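Local coordinates for SH3 domain-containing protein (Dictyostelium discoideum, PDB 4NQI), which remodels membranes through its N-terminal inverse BAR (I-BAR) domain, the part described here, probably binding phosphatidylinositol lipids, in osmoregulation, phagocytosis and cytokinesis, at residues Thr23-Leu27 and Val180-Glu184; Leu34-Val38 and Lys187-Phe191; Ile85-Arg91 and Asp208-Phe213; Val95-Leu99 and Gln197-Glu202; Asn124-Arg129 and Leu172-Lys176. All blocks are in the same frame, centred on the assembly; numbering follows the deposited sequence.

Contact 1 (Thr23-Leu27 and Val180-Glu184)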
# COMPACT_ATOMS: atom_id res chain seq x y z
N THR B 23 -17.16 33.76 -5.56
CA THR B 23 -16.65 32.93 -4.47
C THR B 23 -17.81 32.32 -3.68
O THR B 23 -17.74 31.17 -3.24
CB THR B 23 -15.73 33.72 -3.52
OG1 THR B 23 -14.77 34.45 -4.29
CG2 THR B 23 -15.01 32.78 -2.56
N ILE B 24 -18.87 33.11 -3.49
CA ILE B 24 -20.07 32.65 -2.81
C ILE B 24 -20.75 31.53 -3.60
O ILE B 24 -21.13 30.50 -3.03
CB ILE B 24 -21.07 33.81 -2.56
CG1 ILE B 24 -20.56 34.73 -1.45
CG2 ILE B 24 -22.45 33.28 -2.19
CD1 ILE B 24 -21.34 36.03 -1.31
N ASN B 25 -20.88 31.72 -4.91
CA ASN B 25 -21.45 30.69 -5.78
C ASN B 25 -20.64 29.39 -5.73
O ASN B 25 -21.22 28.30 -5.68
CB ASN B 25 -21.57 31.19 -7.22
CG ASN B 25 -22.34 30.23 -8.11
OD1 ASN B 25 -23.57 30.11 -8.00
ND2 ASN B 25 -21.64 29.55 -9.01
N ASN B 26 -19.32 29.51 -5.72
CA ASN B 26 -18.44 28.35 -5.68
C ASN B 26 -18.63 27.50 -4.42
O ASN B 26 -18.69 26.27 -4.50
CB ASN B 26 -16.97 28.79 -5.79
CG ASN B 26 -16.05 27.64 -6.17
OD1 ASN B 26 -16.39 26.82 -7.02
ND2 ASN B 26 -14.88 27.59 -5.54
N LEU B 27 -18.75 28.16 -3.27
CA LEU B 27 -18.86 27.47 -1.98
C LEU B 27 -20.25 26.90 -1.73
O LEU B 27 -20.40 25.91 -1.00
CB LEU B 27 -18.46 28.41 -0.84
CG LEU B 27 -16.97 28.75 -0.75
CD1 LEU B 27 -16.74 30.02 0.05
CD2 LEU B 27 -16.24 27.59 -0.11
N VAL B 180 -15.07 36.21 2.58
CA VAL B 180 -15.44 35.02 1.81
C VAL B 180 -14.24 34.30 1.19
O VAL B 180 -14.20 33.07 1.16
CB VAL B 180 -16.54 35.32 0.75
CG1 VAL B 180 -15.99 36.20 -0.36
CG2 VAL B 180 -17.11 34.04 0.19
N VAL B 181 -13.26 35.06 0.70
CA VAL B 181 -12.04 34.46 0.15
C VAL B 181 -11.31 33.67 1.23
O VAL B 181 -10.76 32.59 0.97
CB VAL B 181 -11.10 35.53 -0.47
CG1 VAL B 181 -9.75 34.92 -0.84
CG2 VAL B 181 -11.73 36.15 -1.70
N LEU B 182 -11.32 34.20 2.45
CA LEU B 182 -10.70 33.53 3.59
C LEU B 182 -11.54 32.34 4.08
O LEU B 182 -11.00 31.40 4.65
CB LEU B 182 -10.43 34.51 4.73
CG LEU B 182 -9.39 35.59 4.43
CD1 LEU B 182 -8.97 36.33 5.70
CD2 LEU B 182 -8.18 35.00 3.73
N MSE B 183 -12.85 32.40 3.85
CA MSE B 183 -13.71 31.26 4.15
C MSE B 183 -13.36 30.07 3.26
O MSE B 183 -13.44 28.92 3.67
CB MSE B 183 -15.19 31.63 3.97
CG MSE B 183 -15.83 32.28 5.18
SE MSE B 183 -17.70 32.75 4.86
CE MSE B 183 -18.29 31.06 4.12
N GLU B 184 -12.97 30.37 2.02
CA GLU B 184 -12.63 29.34 1.04
C GLU B 184 -11.26 28.73 1.32
O GLU B 184 -11.08 27.52 1.21
CB GLU B 184 -12.67 29.92 -0.37
CG GLU B 184 -12.62 28.88 -1.48
CD GLU B 184 -12.79 29.50 -2.86
OE1 GLU B 184 -11.91 30.29 -3.27
OE2 GLU B 184 -13.80 29.20 -3.53
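Much of this interface is packing of apolar atoms between two helices running in the same general direction, including the aliphatic part of Glu184 and the methyl of Thr23. Val180 presents CG2 to three partners on the facing helix: Thr23 CG2 at 3.7 Å from Val180 CG2, Ile24 CG1 at 3.9 Å and Leu27 CD1 at 4.0 Å. Leu27 spreads its other methyl over the glutamate, CD2 lying 4.1 Å from Glu184 CG, while Met183, a selenomethionine, closes the margin with CE 4.5 Å from Leu27 CD1. The segment axes approach to 9.9 Å and cross at 32°, within reach of the valine, threonine and leucine methyls. Such packing joins the first and third long helices, 15-64 and 152-224, of the three-helix I-BAR bundle, in which helix 72-140 runs opposite to these two; its Phe121 and Ile118 complete the core, touching Ile24, Val180, Leu27 and Met183. Across the segments there is one hydrogen bond, Asn26 ND2 to Glu184 OE2, 2.8 Å, 163°. The same amide nitrogen also bonds Asn70 OD1 of the second subunit, so this polar edge belongs to the dimer interface as well. Thr23 OG1 instead bonds Ile19 O one turn earlier.

Contact 2 (Leu34-Val38 and Lys187-Phe191)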
# COMPACT_ATOMS: atom_id res chain seq x y z
N LEU B 34 -18.55 18.39 -5.43
CA LEU B 34 -17.21 17.96 -5.83
C LEU B 34 -16.42 17.34 -4.68
O LEU B 34 -15.79 16.29 -4.85
CB LEU B 34 -16.43 19.13 -6.45
CG LEU B 34 -16.83 19.54 -7.87
CD1 LEU B 34 -15.94 20.65 -8.41
CD2 LEU B 34 -16.80 18.34 -8.81
N PHE B 35 -16.44 17.98 -3.52
CA PHE B 35 -15.75 17.45 -2.34
C PHE B 35 -16.41 16.17 -1.83
O PHE B 35 -15.74 15.32 -1.24
CB PHE B 35 -15.67 18.51 -1.24
CG PHE B 35 -14.52 19.47 -1.39
CD1 PHE B 35 -13.25 19.11 -0.98
CD2 PHE B 35 -14.72 20.73 -1.95
CE1 PHE B 35 -12.19 19.99 -1.13
CE2 PHE B 35 -13.66 21.61 -2.09
CZ PHE B 35 -12.39 21.24 -1.68
N THR B 36 -17.71 16.04 -2.08
CA THR B 36 -18.45 14.85 -1.65
C THR B 36 -18.09 13.64 -2.52
O THR B 36 -18.15 12.50 -2.07
CB THR B 36 -19.97 15.10 -1.65
OG1 THR B 36 -20.25 16.33 -0.97
CG2 THR B 36 -20.70 13.97 -0.94
N GLU B 37 -17.72 13.90 -3.77
CA GLU B 37 -17.24 12.84 -4.66
C GLU B 37 -15.90 12.29 -4.16
O GLU B 37 -15.67 11.09 -4.21
CB GLU B 37 -17.08 13.36 -6.09
CG GLU B 37 -18.40 13.64 -6.79
CD GLU B 37 -19.26 12.41 -6.94
OE1 GLU B 37 -18.79 11.42 -7.54
OE2 GLU B 37 -20.41 12.42 -6.45
N VAL B 38 -15.04 13.19 -3.67
CA VAL B 38 -13.76 12.80 -3.09
C VAL B 38 -13.97 11.88 -1.88
O VAL B 38 -13.23 10.91 -1.69
CB VAL B 38 -12.93 14.03 -2.68
CG1 VAL B 38 -11.65 13.62 -1.96
CG2 VAL B 38 -12.60 14.89 -3.89
N LYS B 187 -11.51 26.46 4.29
CA LYS B 187 -12.14 25.20 3.91
C LYS B 187 -11.12 24.25 3.27
O LYS B 187 -11.06 23.07 3.60
CB LYS B 187 -13.31 25.42 2.95
CG LYS B 187 -13.94 24.11 2.46
CD LYS B 187 -15.04 24.32 1.43
CE LYS B 187 -15.66 22.98 1.01
NZ LYS B 187 -16.20 22.23 2.17
N HIS B 188 -10.32 24.79 2.35
CA HIS B 188 -9.34 24.00 1.63
C HIS B 188 -8.20 23.52 2.53
O HIS B 188 -7.73 22.39 2.41
CB HIS B 188 -8.79 24.80 0.45
CG HIS B 188 -9.78 25.04 -0.64
ND1 HIS B 188 -9.65 26.06 -1.55
CD2 HIS B 188 -10.92 24.39 -0.97
CE1 HIS B 188 -10.67 26.03 -2.40
NE2 HIS B 188 -11.45 25.03 -2.07
N ALA B 189 -7.76 24.40 3.44
CA ALA B 189 -6.69 24.06 4.37
C ALA B 189 -7.10 22.93 5.33
O ALA B 189 -6.31 22.04 5.63
CB ALA B 189 -6.26 25.29 5.16
N THR B 190 -8.35 22.98 5.80
CA THR B 190 -8.90 21.93 6.65
C THR B 190 -8.97 20.60 5.89
O THR B 190 -8.71 19.54 6.45
CB THR B 190 -10.30 22.31 7.16
OG1 THR B 190 -10.20 23.42 8.06
CG2 THR B 190 -10.95 21.14 7.89
N PHE B 191 -9.32 20.68 4.60
CA PHE B 191 -9.38 19.51 3.74
C PHE B 191 -8.02 18.83 3.66
O PHE B 191 -7.90 17.62 3.86
CB PHE B 191 -9.86 19.90 2.34
CG PHE B 191 -9.79 18.79 1.33
CD1 PHE B 191 -10.79 17.83 1.26
CD2 PHE B 191 -8.73 18.70 0.43
CE1 PHE B 191 -10.73 16.80 0.33
CE2 PHE B 191 -8.66 17.68 -0.50
CZ PHE B 191 -9.67 16.73 -0.55
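Long side chains can bridge helices whose backbones stand well apart, and Phe35 does so here: the segment axes run parallel, within 2°, yet come no closer than 13.4 Å. Its m rotamer (chi1 -83°) carries the ring across the gap, where it takes 108 Å² of cover from the other helix. Phe191 answers with a t rotamer (chi1 173°), and the two rings meet in a T-shaped stack, the edge of Phe35 toward the face of Phe191, centroids 4.9 Å apart and planes at 73°; the closest atoms, Phe35 CE1 and Phe191 CD1, are 3.5 Å apart. Lys187 is extended through chi1 to chi3, all t, before chi4 turns to p. This brings NZ over the face of the Phe35 ring, 5.0 Å from its centroid, in a cation-pi contact, while the charge also forms a salt bridge with Asp114. His188, in m, meets Phe35 rim to rim, CD2 lying 3.5 Å from Phe35 CZ. Val38 CG1 abuts the edge of Phe191 at CZ, 3.9 Å away. In the core of the three-helix I-BAR bundle, at the dimer interface, this aromatic cluster ties helix 15-64 to helix 152-224, with Phe103 and Ile111 of helix 72-140 packing alongside and Phe74 and Phe78 of the second subunit reaching His188.

Contact 3 (Ile85-Arg91 and Asp208-Phe213)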
# COMPACT_ATOMS: atom_id res chain seq x y z
N ILE B 85 4.66 -10.32 6.85
CA ILE B 85 3.48 -10.02 6.05
C ILE B 85 2.25 -9.78 6.93
O ILE B 85 1.46 -8.87 6.68
CB ILE B 85 3.20 -11.12 4.99
CG1 ILE B 85 4.32 -11.16 3.95
CG2 ILE B 85 1.86 -10.90 4.31
CD1 ILE B 85 4.08 -12.11 2.80
N LYS B 86 2.10 -10.59 7.98
CA LYS B 86 0.99 -10.41 8.91
C LYS B 86 1.04 -9.04 9.58
O LYS B 86 0.06 -8.29 9.56
CB LYS B 86 0.99 -11.51 9.98
CG LYS B 86 -0.17 -11.39 10.96
N ASP B 87 2.19 -8.70 10.16
CA ASP B 87 2.36 -7.42 10.83
C ASP B 87 2.12 -6.23 9.90
O ASP B 87 1.48 -5.26 10.29
CB ASP B 87 3.75 -7.34 11.47
CG ASP B 87 3.87 -8.23 12.70
OD1 ASP B 87 2.82 -8.61 13.26
OD2 ASP B 87 5.02 -8.53 13.10
N LEU B 88 2.62 -6.32 8.67
CA LEU B 88 2.43 -5.25 7.70
C LEU B 88 0.98 -5.11 7.24
O LEU B 88 0.48 -4.00 7.06
CB LEU B 88 3.36 -5.44 6.49
CG LEU B 88 4.85 -5.24 6.76
CD1 LEU B 88 5.67 -5.58 5.52
CD2 LEU B 88 5.13 -3.82 7.20
N GLU B 89 0.29 -6.24 7.06
CA GLU B 89 -1.11 -6.20 6.63
C GLU B 89 -2.03 -5.71 7.74
O GLU B 89 -3.05 -5.07 7.47
CB GLU B 89 -1.57 -7.56 6.10
CG GLU B 89 -0.87 -8.00 4.82
CD GLU B 89 -0.93 -6.96 3.71
OE1 GLU B 89 -1.96 -6.25 3.60
OE2 GLU B 89 0.05 -6.85 2.95
N ASN B 90 -1.68 -6.01 8.99
CA ASN B 90 -2.39 -5.45 10.13
C ASN B 90 -2.26 -3.93 10.16
O ASN B 90 -3.23 -3.22 10.46
CB ASN B 90 -1.88 -6.05 11.45
CG ASN B 90 -2.56 -7.36 11.81
OD1 ASN B 90 -3.77 -7.52 11.62
ND2 ASN B 90 -1.79 -8.30 12.34
N ARG B 91 -1.07 -3.43 9.83
CA ARG B 91 -0.82 -1.99 9.84
C ARG B 91 -1.46 -1.28 8.64
O ARG B 91 -1.78 -0.10 8.73
CB ARG B 91 0.68 -1.71 9.89
CG ARG B 91 1.37 -2.28 11.12
CD ARG B 91 2.85 -1.91 11.17
NE ARG B 91 3.62 -2.85 11.98
CZ ARG B 91 4.53 -2.50 12.89
NH1 ARG B 91 4.79 -1.22 13.12
NH2 ARG B 91 5.18 -3.44 13.56
N ASP B 208 7.96 1.06 7.42
CA ASP B 208 7.96 -0.23 8.10
C ASP B 208 8.16 -1.37 7.10
O ASP B 208 8.80 -2.38 7.40
CB ASP B 208 6.65 -0.44 8.87
CG ASP B 208 6.49 0.55 10.02
OD1 ASP B 208 7.50 1.13 10.46
OD2 ASP B 208 5.34 0.73 10.48
N THR B 209 7.60 -1.21 5.90
CA THR B 209 7.72 -2.21 4.85
C THR B 209 9.17 -2.37 4.40
O THR B 209 9.67 -3.49 4.27
CB THR B 209 6.85 -1.85 3.63
OG1 THR B 209 5.49 -1.71 4.04
CG2 THR B 209 6.94 -2.94 2.57
N MSE B 210 9.84 -1.24 4.17
CA MSE B 210 11.25 -1.25 3.76
C MSE B 210 12.12 -1.90 4.83
O MSE B 210 12.99 -2.71 4.53
CB MSE B 210 11.75 0.17 3.48
CG MSE B 210 11.05 0.87 2.32
SE MSE B 210 11.69 2.69 2.03
CE MSE B 210 13.51 2.29 1.47
N SER B 211 11.88 -1.53 6.09
CA SER B 211 12.65 -2.07 7.21
C SER B 211 12.47 -3.58 7.35
O SER B 211 13.45 -4.31 7.54
CB SER B 211 12.24 -1.37 8.51
OG SER B 211 12.97 -1.89 9.61
N LYS B 212 11.23 -4.05 7.26
CA LYS B 212 10.93 -5.47 7.44
C LYS B 212 11.38 -6.35 6.27
O LYS B 212 12.10 -7.33 6.47
CB LYS B 212 9.44 -5.68 7.71
CG LYS B 212 9.01 -5.38 9.14
CD LYS B 212 7.76 -6.16 9.52
CE LYS B 212 7.32 -5.85 10.95
NZ LYS B 212 8.34 -6.25 11.97
N PHE B 213 10.95 -6.00 5.06
CA PHE B 213 11.22 -6.82 3.88
C PHE B 213 12.71 -6.93 3.53
O PHE B 213 13.13 -7.89 2.89
CB PHE B 213 10.41 -6.33 2.68
CG PHE B 213 8.97 -6.79 2.69
CD1 PHE B 213 8.51 -7.66 3.66
CD2 PHE B 213 8.08 -6.36 1.71
CE1 PHE B 213 7.20 -8.10 3.68
CE2 PHE B 213 6.76 -6.78 1.72
CZ PHE B 213 6.32 -7.65 2.70
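This is antiparallel helix packing with a charged margin, joining helices 72-140 and 152-224 of the I-BAR bundle where both helices also meet the second subunit. The segment axes lie 10.6 Å apart at 176°. Leu88 provides the knob: its side chain enters a hole formed by Asp208, Thr209, Lys212 and Phe213, with CD1 over the face of the Phe213 ring, 3.8 Å from the centroid, in a CH-pi contact. Ile85 CG1 adds a looser touch, 4.2 Å from Phe213 CE1; Ile85 packs on Phe195 and Phe213 on Leu199 of the second subunit. Toward the surface, Arg91 NH1 forms a salt bridge with Asp208 OD2 at 3.3 Å, its hydrogen bond being weak at 123°. Lys212 lays its aliphatic chain along Leu88, CD being 4.1 Å from Leu88 CG. The packing of Leu88 is thus the well-defined element; the charged margin is loosely matched, with Lys212 NZ 4.2 Å from Asp87 OD2, beyond a salt bridge, and 4.5 Å from the like-charged Arg91 NH2.

Contact 4 (Val95-Leu99 and Gln197-Glu202)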
# COMPACT_ATOMS: atom_id res chain seq x y z
N VAL B 95 -4.04 1.89 8.67
CA VAL B 95 -3.96 3.00 7.73
C VAL B 95 -5.34 3.31 7.15
O VAL B 95 -5.75 4.46 7.09
CB VAL B 95 -2.95 2.70 6.60
CG1 VAL B 95 -3.11 3.68 5.45
CG2 VAL B 95 -1.53 2.73 7.13
N ALA B 96 -6.06 2.26 6.74
CA ALA B 96 -7.41 2.42 6.21
C ALA B 96 -8.34 3.07 7.24
O ALA B 96 -9.15 3.93 6.89
CB ALA B 96 -7.96 1.07 5.77
N LYS B 97 -8.21 2.64 8.49
CA LYS B 97 -9.01 3.18 9.59
C LYS B 97 -8.76 4.68 9.80
O LYS B 97 -9.68 5.43 10.10
CB LYS B 97 -8.70 2.43 10.89
CG LYS B 97 -8.99 0.93 10.86
CD LYS B 97 -10.47 0.63 11.08
CE LYS B 97 -10.66 -0.54 12.05
NZ LYS B 97 -10.03 -1.80 11.56
N VAL B 98 -7.50 5.09 9.64
CA VAL B 98 -7.12 6.50 9.77
C VAL B 98 -7.79 7.35 8.69
O VAL B 98 -8.33 8.42 8.98
CB VAL B 98 -5.59 6.69 9.72
CG1 VAL B 98 -5.22 8.15 9.52
CG2 VAL B 98 -4.94 6.14 10.99
N LEU B 99 -7.75 6.87 7.45
CA LEU B 99 -8.41 7.54 6.33
C LEU B 99 -9.90 7.69 6.60
O LEU B 99 -10.51 8.71 6.25
CB LEU B 99 -8.18 6.77 5.03
CG LEU B 99 -8.81 7.36 3.77
CD1 LEU B 99 -8.20 8.72 3.46
CD2 LEU B 99 -8.66 6.42 2.58
N GLN B 197 -3.38 13.26 7.56
CA GLN B 197 -3.33 12.18 8.54
C GLN B 197 -3.14 10.83 7.86
O GLN B 197 -2.42 9.96 8.36
CB GLN B 197 -4.61 12.17 9.39
CG GLN B 197 -4.94 13.51 10.03
CD GLN B 197 -3.83 14.02 10.92
OE1 GLN B 197 -3.26 13.27 11.72
NE2 GLN B 197 -3.49 15.29 10.77
N PHE B 198 -3.79 10.66 6.71
CA PHE B 198 -3.66 9.44 5.92
C PHE B 198 -2.28 9.36 5.27
O PHE B 198 -1.66 8.29 5.26
CB PHE B 198 -4.76 9.39 4.85
CG PHE B 198 -4.50 8.41 3.75
CD1 PHE B 198 -4.46 7.04 4.01
CD2 PHE B 198 -4.30 8.85 2.45
CE1 PHE B 198 -4.22 6.14 2.98
CE2 PHE B 198 -4.06 7.95 1.42
CZ PHE B 198 -4.03 6.59 1.69
N LEU B 199 -1.81 10.49 4.74
CA LEU B 199 -0.50 10.55 4.09
C LEU B 199 0.64 10.19 5.04
O LEU B 199 1.51 9.39 4.69
CB LEU B 199 -0.27 11.95 3.50
CG LEU B 199 -1.25 12.34 2.39
CD1 LEU B 199 -1.01 13.77 1.90
CD2 LEU B 199 -1.15 11.36 1.23
N GLU B 200 0.62 10.78 6.23
CA GLU B 200 1.63 10.48 7.25
C GLU B 200 1.67 8.99 7.60
O GLU B 200 2.75 8.42 7.76
CB GLU B 200 1.36 11.30 8.52
CG GLU B 200 1.64 12.80 8.37
CD GLU B 200 1.10 13.61 9.53
OE1 GLU B 200 0.39 13.04 10.39
OE2 GLU B 200 1.39 14.82 9.60
N LYS B 201 0.50 8.37 7.70
CA LYS B 201 0.41 6.96 8.03
C LYS B 201 0.85 6.07 6.87
O LYS B 201 1.40 4.99 7.08
CB LYS B 201 -1.01 6.60 8.47
CG LYS B 201 -1.24 6.68 9.98
CD LYS B 201 -0.59 5.49 10.68
CE LYS B 201 -0.90 5.48 12.18
NZ LYS B 201 -0.77 4.11 12.76
N GLU B 202 0.61 6.53 5.64
CA GLU B 202 1.10 5.82 4.46
C GLU B 202 2.62 5.81 4.43
O GLU B 202 3.24 4.78 4.14
CB GLU B 202 0.57 6.45 3.17
CG GLU B 202 -0.81 5.98 2.74
CD GLU B 202 -0.81 4.58 2.15
OE1 GLU B 202 0.22 3.87 2.28
OE2 GLU B 202 -1.84 4.19 1.57
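Val95, Phe198 and Val98 account for the greater part of the surface buried between these antiparallel helices. Val95, with 84 Å² covered, sets CG1 at the edge of the Phe198 ring, 3.7 Å from CE1, and Val95 CG2 rests 3.7 Å from Lys201 O. Phe198, with 75 Å² covered, has its t rotamer beside the opposing helix; Leu99 CD2 lies over one face of the Phe198 ring, and Leu99 CD1 makes an off-centre CH-pi contact 4.2 Å from its centroid. Val98 points its CA-to-CB bond toward the other helix, CG1 reaching Gln197 O at 3.5 Å and CG2 the aliphatic part of Lys201 at CG, 3.9 Å away. The axes approach to 8.8 Å, consistent with the small valines at the interface, and the CA atoms of Leu99 and Phe198 stand 5.1 Å apart. No hydrogen bond crosses the gap. Tyr45 of helix 15-64 lies against both Leu99 and Phe198, completing a three-helix apolar layer of the kind that builds the long, slender I-BAR bundle.

Contact 5 (Asn124-Arg129 and Leu172-Lys176)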
# COMPACT_ATOMS: atom_id res chain seq x y z
N ASN B 124 -26.57 37.62 5.28
CA ASN B 124 -26.01 38.87 5.80
C ASN B 124 -25.40 39.76 4.71
O ASN B 124 -25.29 40.97 4.89
CB ASN B 124 -24.95 38.57 6.87
CG ASN B 124 -25.56 38.17 8.20
OD1 ASN B 124 -26.76 37.90 8.29
ND2 ASN B 124 -24.74 38.12 9.24
N TYR B 125 -25.01 39.15 3.60
CA TYR B 125 -24.47 39.91 2.47
C TYR B 125 -25.58 40.69 1.76
O TYR B 125 -25.41 41.87 1.46
CB TYR B 125 -23.74 39.01 1.48
CG TYR B 125 -22.94 39.78 0.46
CD1 TYR B 125 -21.81 40.50 0.84
CD2 TYR B 125 -23.31 39.81 -0.88
CE1 TYR B 125 -21.08 41.22 -0.07
CE2 TYR B 125 -22.58 40.53 -1.80
CZ TYR B 125 -21.47 41.24 -1.39
OH TYR B 125 -20.73 41.96 -2.30
N LYS B 126 -26.70 40.02 1.50
CA LYS B 126 -27.85 40.68 0.89
C LYS B 126 -28.38 41.78 1.81
O LYS B 126 -28.74 42.86 1.35
CB LYS B 126 -28.97 39.67 0.61
CG LYS B 126 -28.55 38.43 -0.16
N LYS B 127 -28.42 41.48 3.11
CA LYS B 127 -28.99 42.39 4.10
C LYS B 127 -28.16 43.66 4.27
O LYS B 127 -28.70 44.77 4.18
CB LYS B 127 -29.14 41.67 5.44
CG LYS B 127 -30.05 42.37 6.44
CD LYS B 127 -30.08 41.64 7.78
CE LYS B 127 -28.69 41.53 8.38
NZ LYS B 127 -28.06 42.87 8.55
N ASP B 128 -26.86 43.50 4.51
CA ASP B 128 -25.96 44.64 4.70
C ASP B 128 -25.88 45.53 3.46
O ASP B 128 -25.78 46.75 3.56
CB ASP B 128 -24.56 44.17 5.09
CG ASP B 128 -24.48 43.67 6.52
OD1 ASP B 128 -25.39 43.98 7.31
OD2 ASP B 128 -23.50 42.97 6.85
N ARG B 129 -25.92 44.90 2.28
CA ARG B 129 -25.87 45.64 1.03
C ARG B 129 -27.19 46.36 0.76
O ARG B 129 -27.21 47.45 0.20
CB ARG B 129 -25.52 44.70 -0.13
CG ARG B 129 -24.87 45.40 -1.31
CD ARG B 129 -23.83 44.51 -1.98
NE ARG B 129 -24.40 43.70 -3.06
CZ ARG B 129 -24.47 44.09 -4.32
NH1 ARG B 129 -24.01 45.28 -4.68
NH2 ARG B 129 -25.00 43.29 -5.24
N LEU B 172 -17.47 48.10 2.96
CA LEU B 172 -18.23 46.89 3.27
C LEU B 172 -18.01 45.83 2.20
O LEU B 172 -17.81 44.66 2.51
CB LEU B 172 -19.72 47.21 3.40
CG LEU B 172 -20.65 46.00 3.55
CD1 LEU B 172 -20.35 45.24 4.83
CD2 LEU B 172 -22.12 46.42 3.49
N ASN B 173 -18.04 46.25 0.93
CA ASN B 173 -17.81 45.34 -0.18
C ASN B 173 -16.44 44.66 -0.10
O ASN B 173 -16.32 43.46 -0.32
CB ASN B 173 -17.95 46.06 -1.52
CG ASN B 173 -19.34 46.63 -1.75
OD1 ASN B 173 -20.31 46.21 -1.12
ND2 ASN B 173 -19.44 47.59 -2.66
N ALA B 174 -15.42 45.44 0.22
CA ALA B 174 -14.05 44.94 0.32
C ALA B 174 -13.87 44.04 1.55
O ALA B 174 -13.15 43.04 1.48
CB ALA B 174 -13.06 46.09 0.36
N ASN B 175 -14.50 44.40 2.66
CA ASN B 175 -14.48 43.56 3.86
C ASN B 175 -15.16 42.21 3.61
O ASN B 175 -14.67 41.17 4.06
CB ASN B 175 -15.17 44.28 5.03
CG ASN B 175 -14.27 45.31 5.69
OD1 ASN B 175 -13.04 45.20 5.67
ND2 ASN B 175 -14.88 46.33 6.30
N LYS B 176 -16.28 42.24 2.90
CA LYS B 176 -17.03 41.03 2.58
C LYS B 176 -16.29 40.16 1.57
O LYS B 176 -16.50 38.95 1.52
CB LYS B 176 -18.41 41.39 2.03
CG LYS B 176 -19.36 41.99 3.05
CD LYS B 176 -19.46 41.12 4.30
CE LYS B 176 -20.61 41.56 5.19
NZ LYS B 176 -21.88 41.57 4.44
O HOH W 1 -18.26 42.55 -1.80
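Polar groups along this stretch find partners on both helices and in solvent. Lys176 NZ donates to Asp128 OD2 at 3.2 Å, a salt bridge between the helices, and the other carboxylate oxygen, Asp128 OD1, accepts from Lys127 NZ at 3.1 Å within the same turn. One aspartate therefore answers two lysines. The hydroxyl of Tyr125 is served by a water lying 2.6 Å from Tyr125 OH; that water in turn donates to the backbone carbonyl Asn173 O, also at 2.6 Å, linking the two helices beside the direct ring contact. This carbonyl belongs to helix 152-224, whereas Tyr125 lies on helix 72-140, and its ring also packs on Ile17 and Thr20 of helix 15-64. Apolar atoms fill the space between: the edge of the Tyr125 ring, at CE1, is 3.4 Å from Lys176 CB, and Leu172 CD2 rests 3.7 Å from Asp128 CB. The axes run antiparallel at 169°, 11.3 Å apart, in a region predicted to form a coiled coil. The paired charge and the water bridge let polar groups be satisfied within the interface.

All five contacts lie along one elongated bundle, and helix 152-224 takes part in each. Contacts 1 and 2 pair it with helix 15-64 in the same general direction (32° and 2°), contacts 3, 4 and 5 antiparallel with helix 72-140. Along helix 152-224 the order is 5, 1, 2, 4, 3, and centres of contacts 5 and 3, about 55 Å apart, lie on opposite sides of the chain's centre. Neighbours touch in places: Leu27 CD2 meets Lys187 CD at 3.8 Å between contacts 1 and 2, and Ile24 CD1 meets Tyr125 CD2 at 4.3 Å between 1 and 5. The second subunit lies against contacts 1 to 4 and, at Ala174, brushes the segment of contact 5.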